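Local coordinates for protein tryptophanyl-tRNA synthetase (Pyrococcus horikoshii, PDB 3JXE) that activates L-tryptophan with ATP as tryptophanyl-AMP and transfers the amino acid to tRNA(Trp), as a class I aminoacyl-tRNA synthetase, at residues 167-181 and 219-231. Residues are numbered along the deposited sequence; the frame is centred on the assembly and turned at random.
Sequences PIAKKINFSMAKAVF and PYWRLQRDFAESL. With TYM (tryptophanyl-5'AMP), chain E.
Lys171 lays its CB over one face of the Phe227 ring, 3.7 Å from the ring centroid and 16° off the normal, a CH-pi contact. Its chain then turns at chi2 (-80°), carrying CD alongside CD2 of the ring and the amine on to Ser230, where NZ makes a weak 3.1 Å hydrogen bond to OG. That hydroxyl is itself held by its own segment, donating to Phe227 O. At the rim of the ring sits Met176 in a Met-aromatic contact, with SD in the ring plane 4.8 Å from the centroid and CE against CZ. Replacing Phe227 by an alanine would probably leave Lys171 CB and the Met176 sulfur without their aromatic partner and open a gap beside Ile172.

Leu223, one turn earlier in helix 218-227, meets Ile172 tip to tip, CD2 lying 3.7 Å from Ile172 CG1, while its CD1 approaches Phe181 CE1. Phe181 also sets CE2 over one face of the Tyr220 ring, 3.6 Å from Tyr220 CD2, with the two planes obliquely inclined, and Val180 CG1 rests on Pro219 CB. Beyond Phe227, Leu231 divides its methyls between Pro167 CB and Ile168 CB.

Helix 174-181 runs roughly antiparallel to the 219-227 part of that helix (147°), whereas 167-171 is roughly perpendicular to it. Phe194 of helix 189-199 packs on Tyr220, and Gln224 OE1 accepts a hydrogen bond from Thr236 N. Farther out, Phe174 meets Phe174 of the second subunit. Helix 218-227 also carries Trp221, whose CZ2 lies 3.5 Å from CZ2 of the tryptophanyl-AMP indole. The contact therefore joins helices near the dimer interface to the helix following strand 209-214 in the Rossmann-type catalytic domain of this class I synthetase.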
loop_
_atom_site.group_PDB
_atom_site.type_symbol
_atom_site.label_atom_id
_atom_site.label_comp_id
_atom_site.label_asym_id
_atom_site.label_seq_id
_atom_site.Cartn_x
_atom_site.Cartn_y
_atom_site.Cartn_z
ATOM N N PRO B 167 6.423 -7.511 -2.778
ATOM C CA PRO B 167 7.601 -8.378 -2.657
ATOM C C PRO B 167 8.619 -7.945 -1.591
ATOM O O PRO B 167 8.996 -8.762 -0.749
ATOM C CB PRO B 167 8.215 -8.318 -4.056
ATOM C CG PRO B 167 7.042 -8.145 -4.941
ATOM C CD PRO B 167 6.118 -7.222 -4.194
ATOM N N ILE B 168 9.047 -6.683 -1.617
ATOM C CA ILE B 168 10.029 -6.193 -0.639
ATOM C C ILE B 168 9.400 -5.852 0.724
ATOM O O ILE B 168 10.096 -5.780 1.737
ATOM C CB ILE B 168 10.888 -5.010 -1.192
ATOM C CG1 ILE B 168 12.192 -4.883 -0.389
ATOM C CG2 ILE B 168 10.090 -3.701 -1.217
ATOM C CD1 ILE B 168 13.295 -4.107 -1.075
ATOM N N ALA B 169 8.084 -5.661 0.744
ATOM C CA ALA B 169 7.363 -5.430 1.993
ATOM C C ALA B 169 7.292 -6.708 2.834
ATOM O O ALA B 169 6.941 -6.664 4.014
ATOM C CB ALA B 169 5.973 -4.890 1.715
ATOM N N LYS B 170 7.621 -7.837 2.209
ATOM C CA LYS B 170 7.724 -9.125 2.887
ATOM C C LYS B 170 9.173 -9.404 3.283
ATOM O O LYS B 170 9.431 -10.155 4.219
ATOM C CB LYS B 170 7.200 -10.246 1.986
ATOM C CG LYS B 170 6.989 -11.580 2.690
ATOM C CD LYS B 170 6.655 -12.682 1.702
ATOM C CE LYS B 170 6.707 -14.048 2.361
ATOM N NZ LYS B 170 6.257 -15.117 1.435
ATOM N N LYS B 171 10.113 -8.801 2.559
ATOM C CA LYS B 171 11.536 -8.957 2.855
ATOM C C LYS B 171 11.953 -8.085 4.034
ATOM O O LYS B 171 12.524 -8.581 5.007
ATOM C CB LYS B 171 12.388 -8.634 1.626
ATOM C CG LYS B 171 12.307 -9.669 0.514
ATOM C CD LYS B 171 13.187 -10.875 0.803
ATOM C CE LYS B 171 13.055 -11.927 -0.281
ATOM N NZ LYS B 171 14.147 -12.931 -0.178
ATOM N N ILE B 172 11.659 -6.789 3.942
ATOM C CA ILE B 172 12.009 -5.843 4.998
ATOM C C ILE B 172 11.157 -6.112 6.232
ATOM O O ILE B 172 9.961 -5.805 6.262
ATOM C CB ILE B 172 11.865 -4.362 4.548
ATOM C CG1 ILE B 172 12.703 -4.093 3.296
ATOM C CG2 ILE B 172 12.277 -3.421 5.676
ATOM C CD1 ILE B 172 12.395 -2.777 2.613
ATOM N N ASN B 173 11.782 -6.711 7.239
ATOM C CA ASN B 173 11.123 -6.932 8.513
ATOM C C ASN B 173 11.132 -5.643 9.330
ATOM O O ASN B 173 11.843 -4.690 9.002
ATOM C CB ASN B 173 11.752 -8.115 9.268
ATOM C CG ASN B 173 12.712 -7.686 10.366
ATOM O OD1 ASN B 173 12.483 -7.974 11.538
ATOM N ND2 ASN B 173 13.788 -7.005 9.995
ATOM N N PHE B 174 10.336 -5.622 10.389
ATOM C CA PHE B 174 10.097 -4.409 11.153
ATOM C C PHE B 174 11.307 -3.920 11.966
ATOM O O PHE B 174 11.493 -2.713 12.150
ATOM C CB PHE B 174 8.865 -4.603 12.034
ATOM C CG PHE B 174 8.718 -3.573 13.092
ATOM C CD1 PHE B 174 8.764 -3.940 14.426
ATOM C CD2 PHE B 174 8.551 -2.232 12.759
ATOM C CE1 PHE B 174 8.642 -2.999 15.417
ATOM C CE2 PHE B 174 8.435 -1.276 13.742
ATOM C CZ PHE B 174 8.485 -1.662 15.080
ATOM N N SER B 175 12.123 -4.856 12.443
ATOM C CA SER B 175 13.358 -4.524 13.150
ATOM C C SER B 175 14.292 -3.703 12.260
ATOM O O SER B 175 14.927 -2.754 12.726
ATOM C CB SER B 175 14.059 -5.796 13.629
ATOM O OG SER B 175 15.263 -5.492 14.311
ATOM N N MET B 176 14.359 -4.079 10.983
ATOM C CA MET B 176 15.147 -3.363 9.979
ATOM C C MET B 176 14.650 -1.942 9.757
ATOM O O MET B 176 15.449 -1.011 9.644
ATOM C CB MET B 176 15.129 -4.117 8.649
ATOM C CG MET B 176 16.188 -5.186 8.531
ATOM S SD MET B 176 16.211 -5.954 6.905
ATOM C CE MET B 176 15.101 -7.341 7.168
ATOM N N ALA B 177 13.327 -1.787 9.696
ATOM C CA ALA B 177 12.701 -0.491 9.454
ATOM C C ALA B 177 13.078 0.539 10.522
ATOM O O ALA B 177 13.455 1.668 10.193
ATOM C CB ALA B 177 11.190 -0.643 9.354
ATOM N N LYS B 178 12.987 0.136 11.790
ATOM C CA LYS B 178 13.346 0.995 12.922
ATOM C C LYS B 178 14.824 1.366 12.914
ATOM O O LYS B 178 15.192 2.495 13.232
ATOM C CB LYS B 178 13.012 0.307 14.246
ATOM C CG LYS B 178 11.559 0.400 14.663
ATOM C CD LYS B 178 11.368 -0.182 16.050
ATOM C CE LYS B 178 10.231 0.504 16.784
ATOM N NZ LYS B 178 9.899 -0.194 18.054
ATOM N N ALA B 179 15.665 0.407 12.548
ATOM C CA ALA B 179 17.104 0.605 12.556
ATOM C C ALA B 179 17.562 1.580 11.471
ATOM O O ALA B 179 18.422 2.429 11.714
ATOM C CB ALA B 179 17.807 -0.728 12.417
ATOM N N VAL B 180 16.971 1.462 10.283
ATOM C CA VAL B 180 17.359 2.288 9.139
ATOM C C VAL B 180 16.714 3.679 9.177
ATOM O O VAL B 180 17.393 4.681 8.948
ATOM C CB VAL B 180 17.057 1.578 7.786
ATOM C CG1 VAL B 180 17.470 2.446 6.603
ATOM C CG2 VAL B 180 17.768 0.238 7.715
ATOM N N PHE B 181 15.417 3.734 9.481
ATOM C CA PHE B 181 14.640 4.977 9.371
ATOM C C PHE B 181 14.273 5.636 10.704
ATOM O O PHE B 181 13.722 6.740 10.725
ATOM C CB PHE B 181 13.377 4.751 8.531
ATOM C CG PHE B 181 13.652 4.212 7.157
ATOM C CD1 PHE B 181 13.460 2.864 6.880
ATOM C CD2 PHE B 181 14.111 5.047 6.146
ATOM C CE1 PHE B 181 13.719 2.355 5.615
ATOM C CE2 PHE B 181 14.373 4.547 4.874
ATOM C CZ PHE B 181 14.176 3.198 4.608
ATOM N N PRO B 219 19.229 6.038 2.721
ATOM C CA PRO B 219 18.718 4.914 3.517
ATOM C C PRO B 219 17.800 3.941 2.763
ATOM O O PRO B 219 17.902 2.731 2.972
ATOM C CB PRO B 219 17.957 5.614 4.641
ATOM C CG PRO B 219 18.732 6.849 4.865
ATOM C CD PRO B 219 19.192 7.292 3.499
ATOM N N TYR B 220 16.931 4.461 1.897
ATOM C CA TYR B 220 16.042 3.627 1.083
ATOM C C TYR B 220 16.814 2.706 0.146
ATOM O O TYR B 220 16.441 1.546 -0.045
ATOM C CB TYR B 220 15.111 4.490 0.229
ATOM C CG TYR B 220 14.121 5.328 0.993
ATOM C CD1 TYR B 220 14.319 6.698 1.143
ATOM C CD2 TYR B 220 12.976 4.761 1.546
ATOM C CE1 TYR B 220 13.408 7.481 1.831
ATOM C CE2 TYR B 220 12.058 5.539 2.243
ATOM C CZ TYR B 220 12.282 6.898 2.379
ATOM O OH TYR B 220 11.381 7.676 3.063
ATOM N N TRP B 221 17.884 3.236 -0.440
ATOM C CA TRP B 221 18.603 2.540 -1.499
ATOM C C TRP B 221 19.474 1.412 -0.970
ATOM O O TRP B 221 19.525 0.345 -1.575
ATOM C CB TRP B 221 19.420 3.515 -2.359
ATOM C CG TRP B 221 18.712 4.817 -2.672
ATOM C CD1 TRP B 221 19.264 6.065 -2.658
ATOM C CD2 TRP B 221 17.329 4.996 -3.024
ATOM N NE1 TRP B 221 18.319 7.007 -2.987
ATOM C CE2 TRP B 221 17.122 6.379 -3.214
ATOM C CE3 TRP B 221 16.246 4.122 -3.198
ATOM C CZ2 TRP B 221 15.878 6.910 -3.568
ATOM C CZ3 TRP B 221 15.010 4.650 -3.551
ATOM C CH2 TRP B 221 14.838 6.032 -3.733
ATOM N N ARG B 222 20.137 1.635 0.164
ATOM C CA ARG B 222 20.950 0.584 0.776
ATOM C C ARG B 222 20.087 -0.565 1.308
ATOM O O ARG B 222 20.563 -1.694 1.437
ATOM C CB ARG B 222 21.885 1.141 1.858
ATOM C CG ARG B 222 21.212 1.551 3.157
ATOM C CD ARG B 222 22.200 2.221 4.108
ATOM N NE ARG B 222 23.278 1.326 4.532
ATOM C CZ ARG B 222 24.148 1.598 5.504
ATOM N NH1 ARG B 222 24.078 2.744 6.176
ATOM N NH2 ARG B 222 25.091 0.715 5.809
ATOM N N LEU B 223 18.821 -0.272 1.599
ATOM C CA LEU B 223 17.866 -1.301 2.001
ATOM C C LEU B 223 17.344 -2.054 0.776
ATOM O O LEU B 223 17.044 -3.245 0.859
ATOM C CB LEU B 223 16.700 -0.694 2.784
ATOM C CG LEU B 223 16.285 -1.342 4.111
ATOM C CD1 LEU B 223 14.980 -0.745 4.587
ATOM C CD2 LEU B 223 16.161 -2.857 4.028
ATOM N N GLN B 224 17.234 -1.351 -0.353
ATOM C CA GLN B 224 16.844 -1.965 -1.623
ATOM C C GLN B 224 17.892 -2.982 -2.054
ATOM O O GLN B 224 17.563 -4.048 -2.574
ATOM C CB GLN B 224 16.674 -0.895 -2.710
ATOM C CG GLN B 224 16.132 -1.403 -4.056
ATOM C CD GLN B 224 17.214 -1.847 -5.041
ATOM O OE1 GLN B 224 18.395 -1.947 -4.703
ATOM N NE2 GLN B 224 16.802 -2.116 -6.275
ATOM N N ARG B 225 19.155 -2.637 -1.829
ATOM C CA ARG B 225 20.286 -3.442 -2.281
ATOM C C ARG B 225 20.450 -4.723 -1.470
ATOM O O ARG B 225 21.059 -5.685 -1.938
ATOM C CB ARG B 225 21.566 -2.601 -2.270
ATOM C CG ARG B 225 21.416 -1.311 -3.060
ATOM C CD ARG B 225 22.644 -0.444 -3.003
ATOM N NE ARG B 225 23.545 -0.740 -4.112
ATOM C CZ ARG B 225 24.700 -1.384 -3.987
ATOM N NH1 ARG B 225 25.114 -1.801 -2.793
ATOM N NH2 ARG B 225 25.444 -1.608 -5.059
ATOM N N ASP B 226 19.885 -4.730 -0.265
ATOM C CA ASP B 226 19.890 -5.906 0.599
ATOM C C ASP B 226 19.031 -7.042 0.052
ATOM O O ASP B 226 19.301 -8.212 0.329
ATOM C CB ASP B 226 19.416 -5.540 2.008
ATOM C CG ASP B 226 20.434 -4.721 2.777
ATOM O OD1 ASP B 226 21.605 -4.650 2.343
ATOM O OD2 ASP B 226 20.065 -4.151 3.826
ATOM N N PHE B 227 18.003 -6.698 -0.722
ATOM C CA PHE B 227 17.037 -7.692 -1.190
ATOM C C PHE B 227 16.816 -7.707 -2.701
ATOM O O PHE B 227 16.042 -8.522 -3.201
ATOM C CB PHE B 227 15.699 -7.512 -0.467
ATOM C CG PHE B 227 15.803 -7.588 1.027
ATOM C CD1 PHE B 227 15.634 -6.448 1.805
ATOM C CD2 PHE B 227 16.079 -8.796 1.659
ATOM C CE1 PHE B 227 15.730 -6.514 3.192
ATOM C CE2 PHE B 227 16.177 -8.871 3.043
ATOM C CZ PHE B 227 16.004 -7.730 3.810
ATOM N N ALA B 228 17.505 -6.823 -3.419
ATOM C CA ALA B 228 17.314 -6.669 -4.866
ATOM C C ALA B 228 17.477 -7.972 -5.652
ATOM O O ALA B 228 16.615 -8.324 -6.465
ATOM C CB ALA B 228 18.245 -5.600 -5.412
ATOM N N GLU B 229 18.575 -8.683 -5.396
ATOM C CA GLU B 229 18.901 -9.911 -6.125
ATOM C C GLU B 229 17.971 -11.074 -5.798
ATOM O O GLU B 229 17.605 -11.839 -6.689
ATOM C CB GLU B 229 20.358 -10.309 -5.893
ATOM C CG GLU B 229 21.347 -9.524 -6.744
ATOM C CD GLU B 229 22.791 -9.768 -6.338
ATOM O OE1 GLU B 229 23.174 -10.945 -6.128
ATOM O OE2 GLU B 229 23.549 -8.776 -6.236
ATOM N N SER B 230 17.586 -11.195 -4.529
ATOM C CA SER B 230 16.641 -12.230 -4.107
ATOM C C SER B 230 15.254 -12.008 -4.713
ATOM O O SER B 230 14.461 -12.945 -4.820
ATOM C CB SER B 230 16.548 -12.293 -2.582
ATOM O OG SER B 230 15.879 -11.160 -2.059
ATOM N N LEU B 231 14.973 -10.766 -5.104
ATOM C CA LEU B 231 13.710 -10.412 -5.749
ATOM C C LEU B 231 13.818 -10.484 -7.273
ATOM O O LEU B 231 12.825 -10.297 -7.983
ATOM C CB LEU B 231 13.243 -9.019 -5.307
ATOM C CG LEU B 231 12.949 -8.788 -3.821
ATOM C CD1 LEU B 231 12.822 -7.304 -3.534
ATOM C CD2 LEU B 231 11.711 -9.540 -3.350
HETATM P P TYM E . 12.054 15.684 -1.090
HETATM O O1P TYM E . 10.755 16.037 -1.705
HETATM O O2P TYM E . 12.322 16.053 0.317
HETATM O "O5'" TYM E . 13.240 16.309 -1.983
HETATM C "C5'" TYM E . 13.265 16.073 -3.395
HETATM C "C4'" TYM E . 14.704 16.003 -3.921
HETATM O "O4'" TYM E . 15.444 17.170 -3.466
HETATM C "C1'" TYM E . 16.637 16.722 -2.759
HETATM N N9 TYM E . 16.896 17.784 -1.737
HETATM C C4 TYM E . 17.908 18.650 -1.757
HETATM N N3 TYM E . 18.950 18.840 -2.589
HETATM C C2 TYM E . 19.841 19.799 -2.363
HETATM N N1 TYM E . 19.737 20.603 -1.315
HETATM C C6 TYM E . 18.720 20.472 -0.444
HETATM N N6 TYM E . 18.630 21.289 0.602
HETATM C C5 TYM E . 17.770 19.475 -0.652
HETATM N N7 TYM E . 16.677 19.087 -0.001
HETATM C C8 TYM E . 16.143 18.061 -0.668
HETATM C "C2'" TYM E . 16.275 15.335 -2.233
HETATM O "O2'" TYM E . 17.450 14.541 -2.094
HETATM C "C3'" TYM E . 15.432 14.774 -3.372
HETATM O "O3'" TYM E . 16.287 14.259 -4.407
HETATM N NH3 TYM E . 10.688 11.025 -0.107
HETATM C CA TYM E . 11.326 11.853 -1.138
HETATM C CB TYM E . 10.577 11.693 -2.462
HETATM C CG TYM E . 11.197 10.576 -3.356
HETATM C CD2 TYM E . 12.466 10.534 -3.923
HETATM C CE2 TYM E . 12.577 9.339 -4.646
HETATM C CE3 TYM E . 13.542 11.419 -3.882
HETATM C CD1 TYM E . 10.584 9.435 -3.744
HETATM N NE1 TYM E . 11.438 8.658 -4.549
HETATM C CZ2 TYM E . 13.755 9.041 -5.322
HETATM C CZ3 TYM E . 14.723 11.114 -4.558
HETATM C CH2 TYM E . 14.830 9.925 -5.279
HETATM C C TYM E . 11.294 13.328 -0.722
HETATM O O TYM E . 10.420 13.743 0.042
HETATM O OPP TYM E . 12.298 14.090 -1.270
#